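Local atomic coordinates of D-alanine--D-alanine ligase (Coxiella burnetii, PDB entry 3TQT), a protein that joins two D-alanine molecules into D-alanyl-D-alanine at the expense of ATP, a step of bacterial peptidoglycan synthesis. Residues S21-V29 and I320-M328. Numbering follows the deposited sequence.
Sequences SIQSAKNIV and IPGFTNISM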
ATOM      1  N   SER A  21     -15.629  13.469  -4.815  1.00 22.32           N
ATOM      2  CA  SER A  21     -14.724  13.762  -3.711  1.00 25.80           C
ATOM      3  C   SER A  21     -15.030  15.127  -3.094  1.00 29.46           C
ATOM      4  O   SER A  21     -15.095  15.294  -1.858  1.00 19.77           O
ATOM      5  CB  SER A  21     -13.274  13.709  -4.203  1.00 20.25           C
ATOM      6  OG  SER A  21     -12.402  14.264  -3.245  1.00 23.84           O
ATOM      7  N   ILE A  22     -15.214  16.114  -3.962  1.00 25.35           N
ATOM      8  CA  ILE A  22     -15.543  17.455  -3.501  1.00 22.68           C
ATOM      9  C   ILE A  22     -16.873  17.443  -2.753  1.00 19.67           C
ATOM     10  O   ILE A  22     -16.996  18.076  -1.704  1.00 22.83           O
ATOM     11  CB  ILE A  22     -15.626  18.442  -4.678  1.00 21.03           C
ATOM     12  CG1 ILE A  22     -14.236  18.636  -5.286  1.00 32.45           C
ATOM     13  CG2 ILE A  22     -16.217  19.770  -4.214  1.00 24.86           C
ATOM     14  CD1 ILE A  22     -14.259  19.068  -6.736  1.00 36.18           C
ATOM     15  N   GLN A  23     -17.873  16.743  -3.295  1.00 22.52           N
ATOM     16  CA  GLN A  23     -19.170  16.677  -2.617  1.00 27.54           C
ATOM     17  C   GLN A  23     -19.085  15.947  -1.267  1.00 27.84           C
ATOM     18  O   GLN A  23     -19.731  16.351  -0.304  1.00 23.92           O
ATOM     19  CB  GLN A  23     -20.267  16.079  -3.501  1.00 26.40           C
ATOM     20  CG  GLN A  23     -20.633  16.970  -4.692  1.00 37.76           C
ATOM     21  CD  GLN A  23     -20.872  18.422  -4.280  1.00 47.69           C
ATOM     22  OE1 GLN A  23     -20.247  19.346  -4.814  1.00 48.46           O
ATOM     23  NE2 GLN A  23     -21.781  18.626  -3.326  1.00 40.23           N
ATOM     24  N   SER A  24     -18.301  14.877  -1.207  1.00 27.11           N
ATOM     25  CA  SER A  24     -18.028  14.207   0.067  1.00 25.59           C
ATOM     26  C   SER A  24     -17.386  15.182   1.048  1.00 24.15           C
ATOM     27  O   SER A  24     -17.812  15.304   2.195  1.00 26.78           O
ATOM     28  CB  SER A  24     -17.123  12.979  -0.143  1.00 21.80           C
ATOM     29  OG  SER A  24     -17.787  12.015  -0.930  1.00 26.71           O
ATOM     30  N   ALA A  25     -16.349  15.875   0.592  1.00 23.93           N
ATOM     31  CA  ALA A  25     -15.636  16.814   1.443  1.00 23.60           C
ATOM     32  C   ALA A  25     -16.549  17.928   1.936  1.00 25.90           C
ATOM     33  O   ALA A  25     -16.430  18.367   3.075  1.00 23.31           O
ATOM     34  CB  ALA A  25     -14.444  17.398   0.723  1.00 27.43           C
ATOM     35  N   LYS A  26     -17.460  18.389   1.083  1.00 26.69           N
ATOM     36  CA  LYS A  26     -18.359  19.455   1.496  1.00 28.24           C
ATOM     37  C   LYS A  26     -19.261  18.986   2.627  1.00 24.16           C
ATOM     38  O   LYS A  26     -19.488  19.708   3.586  1.00 23.72           O
ATOM     39  CB  LYS A  26     -19.182  19.970   0.323  1.00 26.81           C
ATOM     40  CG  LYS A  26     -18.381  20.794  -0.661  1.00 30.09           C
ATOM     41  CD  LYS A  26     -19.281  21.271  -1.790  1.00 39.23           C
ATOM     42  CE  LYS A  26     -18.530  22.150  -2.768  1.00 43.89           C
ATOM     43  NZ  LYS A  26     -18.834  23.586  -2.553  1.00 33.90           N
ATOM     44  N   ASN A  27     -19.771  17.770   2.525  1.00 25.29           N
ATOM     45  CA  ASN A  27     -20.629  17.257   3.578  1.00 27.01           C
ATOM     46  C   ASN A  27     -19.860  17.131   4.878  1.00 22.30           C
ATOM     47  O   ASN A  27     -20.343  17.504   5.941  1.00 25.50           O
ATOM     48  CB  ASN A  27     -21.201  15.892   3.199  1.00 31.48           C
ATOM     49  CG  ASN A  27     -22.168  15.366   4.233  1.00 32.54           C
ATOM     50  OD1 ASN A  27     -23.004  16.108   4.749  1.00 35.04           O
ATOM     51  ND2 ASN A  27     -22.047  14.089   4.562  1.00 24.59           N
ATOM     52  N   ILE A  28     -18.656  16.590   4.780  1.00 18.98           N
ATOM     53  CA  ILE A  28     -17.819  16.429   5.952  1.00 21.51           C
ATOM     54  C   ILE A  28     -17.527  17.799   6.567  1.00 25.50           C
ATOM     55  O   ILE A  28     -17.661  17.991   7.775  1.00 23.57           O
ATOM     56  CB  ILE A  28     -16.518  15.712   5.581  1.00 20.97           C
ATOM     57  CG1 ILE A  28     -16.818  14.231   5.307  1.00 27.33           C
ATOM     58  CG2 ILE A  28     -15.470  15.868   6.699  1.00 21.11           C
ATOM     59  CD1 ILE A  28     -15.681  13.482   4.666  1.00 27.45           C
ATOM     60  N   VAL A  29     -17.142  18.753   5.728  1.00 22.26           N
ATOM     61  CA  VAL A  29     -16.816  20.096   6.224  1.00 23.02           C
ATOM     62  C   VAL A  29     -18.041  20.745   6.858  1.00 27.88           C
ATOM     63  O   VAL A  29     -17.952  21.404   7.887  1.00 24.80           O
ATOM     64  CB  VAL A  29     -16.240  20.981   5.115  1.00 23.01           C
ATOM     65  CG1 VAL A  29     -16.290  22.452   5.509  1.00 25.49           C
ATOM     66  CG2 VAL A  29     -14.799  20.544   4.820  1.00 24.15           C
ATOM     67  N   ILE A 320     -12.510   4.446   1.073  1.00 23.19           N
ATOM     68  CA  ILE A 320     -12.954   5.843   1.070  1.00 31.19           C
ATOM     69  C   ILE A 320     -14.292   5.898   0.335  1.00 29.97           C
ATOM     70  O   ILE A 320     -14.378   6.319  -0.816  1.00 27.59           O
ATOM     71  CB  ILE A 320     -11.903   6.827   0.476  1.00 33.36           C
ATOM     72  CG1 ILE A 320     -10.500   6.531   1.031  1.00 38.58           C
ATOM     73  CG2 ILE A 320     -12.288   8.299   0.751  1.00 27.70           C
ATOM     74  CD1 ILE A 320     -10.279   6.925   2.490  1.00 42.47           C
ATOM     75  N   PRO A 321     -15.345   5.427   1.004  1.00 24.87           N
ATOM     76  CA  PRO A 321     -16.679   5.411   0.406  1.00 21.78           C
ATOM     77  C   PRO A 321     -17.195   6.829   0.264  1.00 23.97           C
ATOM     78  O   PRO A 321     -16.681   7.721   0.945  1.00 22.97           O
ATOM     79  CB  PRO A 321     -17.506   4.660   1.439  1.00 20.53           C
ATOM     80  CG  PRO A 321     -16.818   4.900   2.721  1.00 23.03           C
ATOM     81  CD  PRO A 321     -15.356   4.961   2.401  1.00 24.22           C
ATOM     82  N   GLY A 322     -18.179   7.031  -0.609  1.00 23.88           N
ATOM     83  CA  GLY A 322     -18.820   8.326  -0.729  1.00 30.51           C
ATOM     84  C   GLY A 322     -19.242   8.810   0.640  1.00 23.08           C
ATOM     85  O   GLY A 322     -19.633   8.015   1.493  1.00 22.85           O
ATOM     86  N   PHE A 323     -19.157  10.116   0.860  1.00 23.45           N
ATOM     87  CA  PHE A 323     -19.466  10.673   2.170  1.00 24.93           C
ATOM     88  C   PHE A 323     -20.341  11.911   2.044  1.00 27.56           C
ATOM     89  O   PHE A 323     -20.421  12.734   2.967  1.00 26.95           O
ATOM     90  CB  PHE A 323     -18.173  10.994   2.924  1.00 25.87           C
ATOM     91  CG  PHE A 323     -18.105  10.384   4.281  1.00 21.50           C
ATOM     92  CD1 PHE A 323     -17.365   9.229   4.498  1.00 23.36           C
ATOM     93  CD2 PHE A 323     -18.802  10.944   5.341  1.00 26.64           C
ATOM     94  CE1 PHE A 323     -17.290   8.665   5.766  1.00 30.06           C
ATOM     95  CE2 PHE A 323     -18.734  10.380   6.613  1.00 29.17           C
ATOM     96  CZ  PHE A 323     -17.975   9.247   6.822  1.00 29.52           C
ATOM     97  N   THR A 324     -21.003  12.044   0.894  1.00 26.35           N
ATOM     98  CA  THR A 324     -21.960  13.117   0.692  1.00 27.39           C
ATOM     99  C   THR A 324     -23.137  12.871   1.616  1.00 28.06           C
ATOM    100  O   THR A 324     -23.271  11.796   2.178  1.00 21.92           O
ATOM    101  CB  THR A 324     -22.471  13.165  -0.764  1.00 29.58           C
ATOM    102  OG1 THR A 324     -23.496  12.183  -0.950  1.00 27.49           O
ATOM    103  CG2 THR A 324     -21.324  12.900  -1.729  1.00 31.10           C
ATOM    104  N   ASN A 325     -24.001  13.862   1.766  1.00 29.56           N
ATOM    105  CA  ASN A 325     -25.138  13.741   2.678  1.00 33.55           C
ATOM    106  C   ASN A 325     -26.136  12.640   2.306  1.00 34.96           C
ATOM    107  O   ASN A 325     -26.985  12.266   3.108  1.00 36.44           O
ATOM    108  CB  ASN A 325     -25.860  15.088   2.813  1.00 42.00           C
ATOM    109  CG  ASN A 325     -26.289  15.654   1.469  1.00 64.66           C
ATOM    110  OD1 ASN A 325     -26.355  14.936   0.466  1.00 67.71           O
ATOM    111  ND2 ASN A 325     -26.585  16.951   1.444  1.00 74.90           N
ATOM    112  N   ILE A 326     -26.035  12.120   1.091  1.00 31.82           N
ATOM    113  CA  ILE A 326     -26.917  11.030   0.688  1.00 29.24           C
ATOM    114  C   ILE A 326     -26.150   9.732   0.450  1.00 30.89           C
ATOM    115  O   ILE A 326     -26.726   8.734   0.007  1.00 28.91           O
ATOM    116  CB  ILE A 326     -27.670  11.369  -0.602  1.00 35.55           C
ATOM    117  CG1 ILE A 326     -26.691  11.457  -1.779  1.00 38.78           C
ATOM    118  CG2 ILE A 326     -28.465  12.648  -0.435  1.00 44.42           C
ATOM    119  CD1 ILE A 326     -27.369  11.589  -3.129  1.00 44.44           C
ATOM    120  N   SER A 327     -24.852   9.745   0.741  1.00 28.50           N
ATOM    121  CA  SER A 327     -24.012   8.578   0.508  1.00 27.76           C
ATOM    122  C   SER A 327     -24.299   7.475   1.515  1.00 30.72           C
ATOM    123  O   SER A 327     -24.584   7.750   2.686  1.00 24.71           O
ATOM    124  CB  SER A 327     -22.537   8.959   0.560  1.00 25.62           C
ATOM    125  OG  SER A 327     -22.183   9.707  -0.583  1.00 26.73           O
ATOM    126  N   MET A 328     -24.198   6.228   1.057  1.00 25.92           N
ATOM    127  CA  MET A 328     -24.570   5.085   1.881  1.00 23.99           C
ATOM    128  C   MET A 328     -23.784   4.969   3.181  1.00 24.26           C
ATOM    129  O   MET A 328     -24.349   4.624   4.214  1.00 24.49           O
ATOM    130  CB  MET A 328     -24.497   3.777   1.081  1.00 20.28           C
ATOM    131  CG  MET A 328     -25.729   3.581   0.146  1.00 24.35           C
ATOM    132  SD  MET A 328     -27.260   3.454   1.085  1.00 32.27           S
ATOM    133  CE  MET A 328     -27.135   1.812   1.767  1.00 37.16           C
TER
HETATM  134  O   HOH W   1     -22.764  16.514   0.076  1.00 40.28           O
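Ser24 and Asn27, one turn apart on helix 18-31, grip the two ends of a single residue, Phe323, and illustrate how polar side chains of a helix can pin an irregular loop by its backbone. The amide N of Phe323 donates to Ser24 OG at 2.9 Å, and the same hydroxyl is hydrogen-bonded to His107 NE2 and to the carbonyl of Ile20. At the other end, Asn27 ND2 donates to Phe323 O over 2.7 Å in a fairly straight bond (163° at the hydrogen). The oxygen lies close to the amide plane of Asn27, whereas the donor sits somewhat out of the carbonyl plane. With CG anti to the backbone N (chi1 -176°), Asn27 carries its amide across to the loop, and its OD1 rests against Asn325 CB.

The join is one between domains: the helix belongs to the Rossmann-like N-terminal part, the loop to the ATP-grasp part, where it follows strand 312-318, whose Glu316 and Asn318 are predicted magnesium ligands.

Apolar packing flanks the polar grip. Ile28 runs roughly at right angles to Phe323, its CG1 3.8 Å from ring atom CD2, while Leu343, Leu344 and Leu347 of helix 340-370 also touch the aromatic side chain. Thr324 turns its methyl CG2 to the helix, 3.6 Å from Ser24 N, and keeps OG1 for the loop.

There, Thr324 OG1 accepts from Ile326 N in an ST turn and shares a 2.8 Å hydrogen bond with Ser327 OG. A water donates to Gln23 O and weakly accepts from Asn325 N.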